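Uncharacterized protein (Legionella longbeachae NSW150, PDB 4JZA) probably removes the 3-phosphate from phosphatidylinositol 3-phosphate, acting as a Legionella phosphoinositide phosphatase on lipids of the host cell. Local coordinates at residues Y186-R194 / Y310-F319; R684-Y695 / S742-I753. All coordinates share one frame; numbering follows the deposited sequence.

Interaction 1 (Y186-R194 / Y310-F319); sequences YPKTPGWLR and YWVLSEHQQF
Lys188 runs alongside Gln318 and ends over the ring of Phe319. Its CB touches Gln318 OE1, and CD packs against Gln318 CB at 3.7 Å as the two chains slide past each other in opposite directions. The bend at chi2 (-53°) helps carry CE over the middle of the Phe319 ring, 3.4 Å from the centroid, a CH-pi contact almost on the ring normal. Turned by the bend at chi4 (-69°), NZ stays over the same face as a cation-pi partner and donates to Tyr186 O at 2.7 Å; Glu322, further along helix 315-325, pairs with its charge. Next comes Thr189, whose backbone N meets a lone pair of Gln318 OE1 at 2.9 Å. Its OG1, set beside the backbone N (chi1 -58°), donates to Trp311 O at 2.7 Å. These bonds fasten a stretch in the helical insertion, a strand-free excursion between the sheet strands 159-166 and 352-359, to the two helices of its returning chain. Tyr310 OH donates to Pro187 O, which lies at the edge of the tyrosine ring. Leu193 CD2 packs obliquely against Trp311 CG. At the far end the extended Arg194 chain delivers its guanidinium end-on to Leu313 O, with NH1 at 2.9 Å and NH2 at 2.8 Å; the oxygen lies in the guanidinium plane, but only NH2 uses a lone pair.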
loop_
_atom_site.group_PDB
_atom_site.type_symbol
_atom_site.label_atom_id
_atom_site.label_comp_id
_atom_site.label_asym_id
_atom_site.label_seq_id
_atom_site.Cartn_x
_atom_site.Cartn_y
_atom_site.Cartn_z
ATOM N N TYR A 186 11.036 -4.075 19.923
ATOM C CA TYR A 186 9.857 -4.100 19.083
ATOM C C TYR A 186 8.584 -4.384 19.865
ATOM O O TYR A 186 7.804 -5.264 19.472
ATOM C CB TYR A 186 10.027 -5.178 17.992
ATOM C CG TYR A 186 11.380 -5.124 17.329
ATOM C CD1 TYR A 186 11.681 -4.118 16.429
ATOM C CD2 TYR A 186 12.379 -6.044 17.632
ATOM C CE1 TYR A 186 12.922 -4.042 15.814
ATOM C CE2 TYR A 186 13.633 -5.968 17.027
ATOM C CZ TYR A 186 13.896 -4.959 16.100
ATOM O OH TYR A 186 15.139 -4.807 15.485
ATOM N N PRO A 187 8.348 -3.644 20.964
ATOM C CA PRO A 187 7.077 -3.868 21.646
ATOM C C PRO A 187 5.900 -3.521 20.727
ATOM O O PRO A 187 5.998 -2.634 19.886
ATOM C CB PRO A 187 7.139 -2.920 22.827
ATOM C CG PRO A 187 7.948 -1.797 22.338
ATOM C CD PRO A 187 8.990 -2.407 21.430
ATOM N N LYS A 188 4.826 -4.271 20.878
ATOM C CA LYS A 188 3.647 -4.122 20.074
ATOM C C LYS A 188 2.578 -3.389 20.814
ATOM O O LYS A 188 2.564 -3.332 22.035
ATOM C CB LYS A 188 3.111 -5.487 19.732
ATOM C CG LYS A 188 4.118 -6.388 19.036
ATOM C CD LYS A 188 4.725 -5.696 17.821
ATOM C CE LYS A 188 5.548 -6.685 17.028
ATOM N NZ LYS A 188 6.771 -7.086 17.778
ATOM N N THR A 189 1.644 -2.823 20.078
ATOM C CA THR A 189 0.659 -2.005 20.743
ATOM C C THR A 189 -0.280 -2.933 21.492
ATOM O O THR A 189 -0.738 -3.899 20.929
ATOM C CB THR A 189 -0.066 -1.093 19.775
ATOM O OG1 THR A 189 0.912 -0.265 19.105
ATOM C CG2 THR A 189 -1.067 -0.249 20.574
ATOM N N PRO A 190 -0.508 -2.674 22.784
ATOM C CA PRO A 190 -1.488 -3.513 23.437
ATOM C C PRO A 190 -2.883 -2.971 23.180
ATOM O O PRO A 190 -3.074 -1.726 23.154
ATOM C CB PRO A 190 -1.131 -3.376 24.923
ATOM C CG PRO A 190 -0.450 -2.047 25.063
ATOM C CD PRO A 190 -0.006 -1.622 23.684
ATOM N N GLY A 191 -3.841 -3.899 23.053
ATOM C CA GLY A 191 -5.272 -3.593 22.800
ATOM C C GLY A 191 -5.883 -2.452 23.606
ATOM O O GLY A 191 -6.657 -1.654 23.079
ATOM N N TRP A 192 -5.544 -2.383 24.882
ATOM C CA TRP A 192 -6.095 -1.361 25.737
ATOM C C TRP A 192 -5.748 0.015 25.289
ATOM O O TRP A 192 -6.504 0.965 25.552
ATOM C CB TRP A 192 -5.642 -1.562 27.176
ATOM C CG TRP A 192 -4.191 -1.365 27.492
ATOM C CD1 TRP A 192 -3.226 -2.351 27.641
ATOM C CD2 TRP A 192 -3.555 -0.114 27.840
ATOM N NE1 TRP A 192 -2.016 -1.756 28.037
ATOM C CE2 TRP A 192 -2.200 -0.399 28.170
ATOM C CE3 TRP A 192 -4.000 1.213 27.898
ATOM C CZ2 TRP A 192 -1.292 0.599 28.515
ATOM C CZ3 TRP A 192 -3.090 2.229 28.237
ATOM C CH2 TRP A 192 -1.756 1.916 28.536
ATOM N N LEU A 193 -4.600 0.137 24.622
ATOM C CA LEU A 193 -4.125 1.459 24.154
ATOM C C LEU A 193 -4.861 1.874 22.924
ATOM O O LEU A 193 -5.221 3.041 22.769
ATOM C CB LEU A 193 -2.645 1.404 23.855
ATOM C CG LEU A 193 -1.917 2.724 23.619
ATOM C CD1 LEU A 193 -2.148 3.790 24.685
ATOM C CD2 LEU A 193 -0.457 2.370 23.539
ATOM N N ARG A 194 -5.112 0.888 22.066
ATOM C CA ARG A 194 -5.913 1.103 20.889
ATOM C C ARG A 194 -7.311 1.533 21.217
ATOM O O ARG A 194 -7.843 2.381 20.538
ATOM C CB ARG A 194 -5.987 -0.154 20.063
ATOM C CG ARG A 194 -4.686 -0.485 19.372
ATOM C CD ARG A 194 -4.895 -1.597 18.367
ATOM N NE ARG A 194 -3.617 -2.186 17.966
ATOM C CZ ARG A 194 -2.723 -1.593 17.158
ATOM N NH1 ARG A 194 -2.936 -0.377 16.674
ATOM N NH2 ARG A 194 -1.610 -2.224 16.834
ATOM N N TYR A 310 4.283 5.457 16.411
ATOM C CA TYR A 310 4.588 4.036 16.395
ATOM C C TYR A 310 3.399 3.286 16.940
ATOM O O TYR A 310 2.967 2.292 16.347
ATOM C CB TYR A 310 5.833 3.737 17.222
ATOM C CG TYR A 310 6.127 2.305 17.333
ATOM C CD1 TYR A 310 6.573 1.593 16.227
ATOM C CD2 TYR A 310 5.957 1.624 18.539
ATOM C CE1 TYR A 310 6.837 0.233 16.313
ATOM C CE2 TYR A 310 6.224 0.257 18.627
ATOM C CZ TYR A 310 6.664 -0.439 17.508
ATOM O OH TYR A 310 6.939 -1.806 17.548
ATOM N N TRP A 311 2.826 3.777 18.037
ATOM C CA TRP A 311 1.755 3.020 18.724
ATOM C C TRP A 311 0.446 2.894 17.930
ATOM O O TRP A 311 -0.335 1.999 18.169
ATOM C CB TRP A 311 1.460 3.610 20.121
ATOM C CG TRP A 311 2.623 3.559 21.105
ATOM C CD1 TRP A 311 3.228 4.614 21.680
ATOM C CD2 TRP A 311 3.293 2.390 21.609
ATOM N NE1 TRP A 311 4.238 4.186 22.500
ATOM C CE2 TRP A 311 4.287 2.821 22.480
ATOM C CE3 TRP A 311 3.121 1.023 21.424
ATOM C CZ2 TRP A 311 5.124 1.949 23.143
ATOM C CZ3 TRP A 311 3.958 0.149 22.100
ATOM C CH2 TRP A 311 4.925 0.609 22.952
ATOM N N VAL A 312 0.185 3.800 17.009
ATOM C CA VAL A 312 -1.021 3.689 16.178
ATOM C C VAL A 312 -0.865 2.677 15.010
ATOM O O VAL A 312 -1.861 2.247 14.381
ATOM C CB VAL A 312 -1.487 5.062 15.679
ATOM C CG1 VAL A 312 -1.777 5.970 16.861
ATOM C CG2 VAL A 312 -0.450 5.699 14.775
ATOM N N LEU A 313 0.363 2.268 14.724
ATOM C CA LEU A 313 0.537 1.275 13.703
ATOM C C LEU A 313 -0.267 0.038 14.096
ATOM O O LEU A 313 -0.385 -0.256 15.254
ATOM C CB LEU A 313 2.010 0.911 13.535
ATOM C CG LEU A 313 2.915 1.976 12.948
ATOM C CD1 LEU A 313 4.318 1.446 12.869
ATOM C CD2 LEU A 313 2.441 2.383 11.575
ATOM N N SER A 314 -0.863 -0.643 13.115
ATOM C CA SER A 314 -1.467 -1.921 13.303
ATOM C C SER A 314 -0.408 -2.894 13.726
ATOM O O SER A 314 0.783 -2.666 13.570
ATOM C CB SER A 314 -2.060 -2.409 11.997
ATOM O OG SER A 314 -1.056 -2.783 11.054
ATOM N N GLU A 315 -0.835 -4.015 14.246
ATOM C CA GLU A 315 0.120 -4.943 14.762
ATOM C C GLU A 315 0.980 -5.555 13.637
ATOM O O GLU A 315 2.171 -5.798 13.789
ATOM C CB GLU A 315 -0.600 -6.032 15.550
ATOM C CG GLU A 315 0.386 -6.934 16.257
ATOM C CD GLU A 315 -0.234 -8.187 16.823
ATOM O OE1 GLU A 315 -0.047 -8.393 18.040
ATOM O OE2 GLU A 315 -0.866 -8.963 16.063
ATOM N N HIS A 316 0.357 -5.835 12.516
ATOM C CA HIS A 316 1.104 -6.366 11.402
ATOM C C HIS A 316 2.158 -5.362 10.896
ATOM O O HIS A 316 3.299 -5.748 10.594
ATOM C CB HIS A 316 0.178 -6.936 10.290
ATOM C CG HIS A 316 -0.714 -5.932 9.641
ATOM N ND1 HIS A 316 -2.025 -5.753 10.018
ATOM C CD2 HIS A 316 -0.484 -5.051 8.643
ATOM C CE1 HIS A 316 -2.567 -4.794 9.291
ATOM N NE2 HIS A 316 -1.651 -4.347 8.449
ATOM N N GLN A 317 1.811 -4.080 10.842
ATOM C CA GLN A 317 2.790 -3.118 10.380
ATOM C C GLN A 317 4.022 -3.209 11.306
ATOM O O GLN A 317 5.151 -3.130 10.847
ATOM C CB GLN A 317 2.222 -1.679 10.379
ATOM C CG GLN A 317 1.231 -1.383 9.266
ATOM C CD GLN A 317 1.755 -0.511 8.141
ATOM O OE1 GLN A 317 2.725 0.259 8.267
ATOM N NE2 GLN A 317 1.092 -0.615 7.037
ATOM N N GLN A 318 3.791 -3.378 12.601
ATOM C CA GLN A 318 4.881 -3.337 13.590
ATOM C C GLN A 318 5.813 -4.516 13.379
ATOM O O GLN A 318 7.037 -4.335 13.370
ATOM C CB GLN A 318 4.357 -3.257 15.003
ATOM C CG GLN A 318 3.387 -2.095 15.196
ATOM C CD GLN A 318 2.993 -1.828 16.645
ATOM O OE1 GLN A 318 2.372 -2.636 17.328
ATOM N NE2 GLN A 318 3.339 -0.678 17.101
ATOM N N PHE A 319 5.245 -5.685 13.115
ATOM C CA PHE A 319 6.063 -6.842 12.794
ATOM C C PHE A 319 6.782 -6.626 11.490
ATOM O O PHE A 319 7.915 -7.037 11.363
ATOM C CB PHE A 319 5.257 -8.134 12.697
ATOM C CG PHE A 319 4.950 -8.778 14.024
ATOM C CD1 PHE A 319 5.937 -9.443 14.735
ATOM C CD2 PHE A 319 3.663 -8.772 14.528
ATOM C CE1 PHE A 319 5.659 -10.081 15.924
ATOM C CE2 PHE A 319 3.371 -9.405 15.724
ATOM C CZ PHE A 319 4.371 -10.074 16.416
#

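Interaction 2 (R684-Y695 / S742-I753); sequences RQLGESNCTKLY and SPSSGKDNIIRI
Asn749 turns CG away from its own carbonyl carbon (chi1 -75°), while Thr692 sets OG1 beside its backbone N (chi1 -67°), and these rotations bring amide and hydroxyl together. ND2 donates to OG1 over 2.7 Å, nearly straight and in the plane of the amide. The other end of that amide lies over the centre of the Tyr695 ring, OD1 standing 3.8 Å above a face, with the amide and ring planes nearly parallel. At the edge of the same ring sits Ile753 CD1, which also meets Tyr695 CB at 3.9 Å. Cys691 SG packs 3.7 Å from Ile753 CG2. Segments 684-695 and 748-753, parts of the longer helices 676-702 and 748-761 in the C-terminal phosphoinositide phosphatase family region, cross here at 74°, their axes 8.4 Å apart at the nearest point. Ile750 enters as a knob into the hole formed by Arg684, Gly687, Glu688 and Cys691, its CD1 reaching toward Glu688 N. The extended Glu688 side chain lies against the turn at Gly746. Thr692 OG1 donates to Glu688 O at 3.1 Å, and Ser744 OG donates to Asn749 OD1 at 2.8 Å. The chain of bonds therefore gives every link a direction: both ends of the Asn749 amide are engaged, which fixes its rotation and satisfies a buried polar group within the helix packing.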
loop_
_atom_site.group_PDB
_atom_site.type_symbol
_atom_site.label_atom_id
_atom_site.label_comp_id
_atom_site.label_asym_id
_atom_site.label_seq_id
_atom_site.Cartn_x
_atom_site.Cartn_y
_atom_site.Cartn_z
ATOM N N ARG A 684 -0.693 -32.511 -0.110
ATOM C CA ARG A 684 0.624 -32.255 -0.673
ATOM C C ARG A 684 1.673 -32.353 0.436
ATOM O O ARG A 684 2.729 -32.946 0.238
ATOM C CB ARG A 684 0.674 -30.924 -1.455
ATOM C CG ARG A 684 0.650 -31.144 -2.967
ATOM C CD ARG A 684 -0.435 -30.371 -3.708
ATOM N NE ARG A 684 0.130 -29.185 -4.334
ATOM C CZ ARG A 684 -0.430 -28.518 -5.334
ATOM N NH1 ARG A 684 -1.605 -28.886 -5.846
ATOM N NH2 ARG A 684 0.196 -27.461 -5.816
ATOM N N GLN A 685 1.353 -31.840 1.611
ATOM C CA GLN A 685 2.216 -32.052 2.761
ATOM C C GLN A 685 2.389 -33.548 3.161
ATOM O O GLN A 685 3.476 -33.952 3.519
ATOM C CB GLN A 685 1.728 -31.241 3.951
ATOM C CG GLN A 685 2.653 -31.265 5.121
ATOM C CD GLN A 685 2.317 -30.198 6.139
ATOM O OE1 GLN A 685 2.238 -30.459 7.267
ATOM N NE2 GLN A 685 1.999 -29.082 5.750
ATOM N N LEU A 686 1.344 -34.365 3.061
ATOM C CA LEU A 686 1.504 -35.809 3.247
ATOM C C LEU A 686 2.526 -36.404 2.267
ATOM O O LEU A 686 3.359 -37.230 2.627
ATOM C CB LEU A 686 0.155 -36.513 3.097
ATOM C CG LEU A 686 -0.652 -36.361 4.384
ATOM C CD1 LEU A 686 -2.142 -36.588 4.194
ATOM C CD2 LEU A 686 -0.131 -37.283 5.479
ATOM N N GLY A 687 2.453 -35.989 1.016
ATOM C CA GLY A 687 3.384 -36.458 -0.008
ATOM C C GLY A 687 3.015 -37.832 -0.498
ATOM O O GLY A 687 2.170 -38.515 0.089
ATOM N N GLU A 688 3.686 -38.241 -1.566
ATOM C CA GLU A 688 3.335 -39.434 -2.289
ATOM C C GLU A 688 3.408 -40.680 -1.399
ATOM O O GLU A 688 2.510 -41.519 -1.371
ATOM C CB GLU A 688 4.261 -39.578 -3.491
ATOM C CG GLU A 688 3.665 -40.423 -4.610
ATOM C CD GLU A 688 4.721 -41.081 -5.510
ATOM O OE1 GLU A 688 4.376 -41.938 -6.367
ATOM O OE2 GLU A 688 5.911 -40.742 -5.380
ATOM N N SER A 689 4.504 -40.808 -0.673
ATOM C CA SER A 689 4.745 -42.030 0.050
ATOM C C SER A 689 3.619 -42.231 1.073
ATOM O O SER A 689 3.037 -43.326 1.161
ATOM C CB SER A 689 6.150 -42.043 0.681
ATOM O OG SER A 689 6.250 -43.105 1.643
ATOM N N ASN A 690 3.301 -41.186 1.834
ATOM C CA ASN A 690 2.235 -41.279 2.840
ATOM C C ASN A 690 0.845 -41.447 2.279
ATOM O O ASN A 690 0.063 -42.290 2.771
ATOM C CB ASN A 690 2.256 -40.093 3.765
ATOM C CG ASN A 690 3.310 -40.247 4.823
ATOM O OD1 ASN A 690 3.717 -41.369 5.129
ATOM N ND2 ASN A 690 3.797 -39.147 5.355
ATOM N N CYS A 691 0.525 -40.686 1.237
ATOM C CA CYS A 691 -0.793 -40.809 0.642
ATOM C C CYS A 691 -1.027 -42.232 0.181
ATOM O O CYS A 691 -2.164 -42.736 0.348
ATOM C CB CYS A 691 -1.008 -39.804 -0.498
ATOM S SG CYS A 691 -1.252 -38.142 0.142
ATOM N N THR A 692 0.033 -42.876 -0.354
ATOM C CA THR A 692 -0.075 -44.255 -0.846
ATOM C C THR A 692 -0.346 -45.255 0.278
ATOM O O THR A 692 -1.171 -46.149 0.126
ATOM C CB THR A 692 1.149 -44.661 -1.687
ATOM O OG1 THR A 692 1.141 -43.885 -2.892
ATOM C CG2 THR A 692 1.092 -46.127 -2.101
ATOM N N LYS A 693 0.319 -45.082 1.411
ATOM C CA LYS A 693 0.098 -45.950 2.569
ATOM C C LYS A 693 -1.322 -45.817 3.044
ATOM O O LYS A 693 -1.979 -46.811 3.315
ATOM C CB LYS A 693 1.049 -45.613 3.738
ATOM C CG LYS A 693 2.538 -45.726 3.435
ATOM C CD LYS A 693 3.392 -45.359 4.636
ATOM C CE LYS A 693 4.840 -45.221 4.233
ATOM N NZ LYS A 693 5.665 -45.688 5.371
ATOM N N LEU A 694 -1.773 -44.580 3.158
ATOM C CA LEU A 694 -3.137 -44.276 3.606
ATOM C C LEU A 694 -4.142 -44.832 2.626
ATOM O O LEU A 694 -5.122 -45.484 3.036
ATOM C CB LEU A 694 -3.354 -42.771 3.743
ATOM C CG LEU A 694 -2.687 -42.096 4.936
ATOM C CD1 LEU A 694 -2.870 -40.592 4.815
ATOM C CD2 LEU A 694 -3.299 -42.585 6.218
ATOM N N TYR A 695 -3.869 -44.619 1.334
ATOM C CA TYR A 695 -4.718 -45.159 0.273
ATOM C C TYR A 695 -4.778 -46.688 0.330
ATOM O O TYR A 695 -5.847 -47.252 0.461
ATOM C CB TYR A 695 -4.247 -44.675 -1.106
ATOM C CG TYR A 695 -5.221 -44.961 -2.216
ATOM C CD1 TYR A 695 -6.206 -44.038 -2.544
ATOM C CD2 TYR A 695 -5.156 -46.145 -2.936
ATOM C CE1 TYR A 695 -7.107 -44.280 -3.558
ATOM C CE2 TYR A 695 -6.069 -46.414 -3.939
ATOM C CZ TYR A 695 -7.047 -45.483 -4.236
ATOM O OH TYR A 695 -7.951 -45.752 -5.219
ATOM N N SER A 742 -12.131 -46.281 -9.854
ATOM C CA SER A 742 -11.011 -46.275 -10.834
ATOM C C SER A 742 -9.739 -46.776 -10.151
ATOM O O SER A 742 -9.572 -46.550 -8.964
ATOM C CB SER A 742 -10.734 -44.864 -11.370
ATOM O OG SER A 742 -11.610 -44.515 -12.415
ATOM N N PRO A 743 -8.834 -47.458 -10.882
ATOM C CA PRO A 743 -7.532 -47.742 -10.235
ATOM C C PRO A 743 -6.592 -46.526 -10.363
ATOM O O PRO A 743 -6.711 -45.753 -11.324
ATOM C CB PRO A 743 -7.002 -48.984 -10.989
ATOM C CG PRO A 743 -7.998 -49.272 -12.086
ATOM C CD PRO A 743 -8.925 -48.086 -12.212
ATOM N N SER A 744 -5.698 -46.347 -9.389
ATOM C CA SER A 744 -4.801 -45.167 -9.326
ATOM C C SER A 744 -3.466 -45.517 -8.675
ATOM O O SER A 744 -3.424 -46.307 -7.731
ATOM C CB SER A 744 -5.458 -43.984 -8.564
ATOM O OG SER A 744 -5.210 -43.955 -7.154
ATOM N N SER A 745 -2.387 -44.912 -9.170
ATOM C CA SER A 745 -1.065 -45.162 -8.614
ATOM C C SER A 745 -0.226 -43.894 -8.524
ATOM O O SER A 745 -0.348 -42.991 -9.359
ATOM C CB SER A 745 -0.339 -46.247 -9.425
ATOM O OG SER A 745 -0.873 -46.334 -10.735
ATOM N N GLY A 746 0.591 -43.840 -7.475
ATOM C CA GLY A 746 1.680 -42.892 -7.366
ATOM C C GLY A 746 1.294 -41.457 -7.079
ATOM O O GLY A 746 0.841 -41.152 -5.969
ATOM N N LYS A 747 1.546 -40.574 -8.054
ATOM C CA LYS A 747 1.127 -39.170 -7.991
ATOM C C LYS A 747 -0.391 -39.123 -7.809
ATOM O O LYS A 747 -0.916 -38.318 -7.019
ATOM C CB LYS A 747 1.490 -38.391 -9.291
ATOM C CG LYS A 747 2.604 -37.338 -9.186
ATOM C CD LYS A 747 3.950 -37.828 -9.708
ATOM C CE LYS A 747 4.247 -39.266 -9.276
ATOM N NZ LYS A 747 5.661 -39.659 -9.501
ATOM N N ASP A 748 -1.083 -39.988 -8.559
ATOM C CA ASP A 748 -2.552 -40.035 -8.555
ATOM C C ASP A 748 -3.126 -40.111 -7.124
ATOM O O ASP A 748 -4.094 -39.436 -6.804
ATOM C CB ASP A 748 -3.056 -41.212 -9.410
ATOM C CG ASP A 748 -4.305 -40.864 -10.226
ATOM O OD1 ASP A 748 -5.193 -40.124 -9.732
ATOM O OD2 ASP A 748 -4.382 -41.338 -11.383
ATOM N N ASN A 749 -2.477 -40.896 -6.269
ATOM C CA ASN A 749 -2.885 -41.077 -4.883
ATOM C C ASN A 749 -2.991 -39.799 -4.093
ATOM O O ASN A 749 -3.780 -39.742 -3.163
ATOM C CB ASN A 749 -1.925 -42.026 -4.176
ATOM C CG ASN A 749 -2.132 -43.490 -4.579
ATOM O OD1 ASN A 749 -3.104 -43.832 -5.275
ATOM N ND2 ASN A 749 -1.228 -44.368 -4.120
ATOM N N ILE A 750 -2.197 -38.789 -4.439
ATOM C CA ILE A 750 -2.251 -37.508 -3.738
ATOM C C ILE A 750 -3.594 -36.820 -4.014
ATOM O O ILE A 750 -4.189 -36.287 -3.096
ATOM C CB ILE A 750 -1.087 -36.582 -4.128
ATOM C CG1 ILE A 750 0.252 -37.226 -3.759
ATOM C CG2 ILE A 750 -1.171 -35.242 -3.429
ATOM C CD1 ILE A 750 1.475 -36.320 -3.992
ATOM N N ILE A 751 -4.066 -36.845 -5.264
ATOM C CA ILE A 751 -5.347 -36.219 -5.615
ATOM C C ILE A 751 -6.492 -37.013 -4.982
ATOM O O ILE A 751 -7.456 -36.458 -4.470
ATOM C CB ILE A 751 -5.653 -36.080 -7.162
ATOM C CG1 ILE A 751 -4.451 -36.352 -8.098
ATOM C CG2 ILE A 751 -6.242 -34.700 -7.465
ATOM C CD1 ILE A 751 -3.767 -35.135 -8.702
ATOM N N ARG A 752 -6.397 -38.328 -5.029
ATOM C CA ARG A 752 -7.408 -39.185 -4.391
ATOM C C ARG A 752 -7.534 -38.833 -2.895
ATOM O O ARG A 752 -8.651 -38.693 -2.399
ATOM C CB ARG A 752 -7.073 -40.663 -4.562
ATOM C CG ARG A 752 -7.032 -41.186 -5.996
ATOM C CD ARG A 752 -8.418 -41.212 -6.610
ATOM N NE ARG A 752 -8.414 -41.595 -8.030
ATOM C CZ ARG A 752 -8.607 -42.828 -8.496
ATOM N NH1 ARG A 752 -8.809 -43.849 -7.661
ATOM N NH2 ARG A 752 -8.578 -43.054 -9.811
ATOM N N ILE A 753 -6.398 -38.638 -2.204
ATOM C CA ILE A 753 -6.430 -38.324 -0.784
ATOM C C ILE A 753 -6.988 -36.911 -0.591
ATOM O O ILE A 753 -7.732 -36.686 0.334
ATOM C CB ILE A 753 -5.067 -38.598 -0.054
ATOM C CG1 ILE A 753 -5.073 -39.893 0.729
ATOM C CG2 ILE A 753 -4.812 -37.644 1.094
ATOM C CD1 ILE A 753 -5.340 -41.128 -0.075
#

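Overall arrangement
The two contacts lie in different parts of an elongated single chain: their centres are 44 Å apart and their nearest atoms about 22 Å, so they do not touch. They come in series, interaction 1 closing before interaction 2 opens. Interaction 1 brings together an outgoing and a returning part of the helical excursion, near its two ends, that separates neighbouring strands 159-166 and 352-359 of the nine-stranded mixed sheet. Interaction 2 lies 41 Å from the centre of the chain, in the all-helical C-terminal region, where helices 676-702 and 748-761 pack together. Sharing no helix or strand, the contacts belong to two separate helical parts beside the sheet-containing part of the phosphatase.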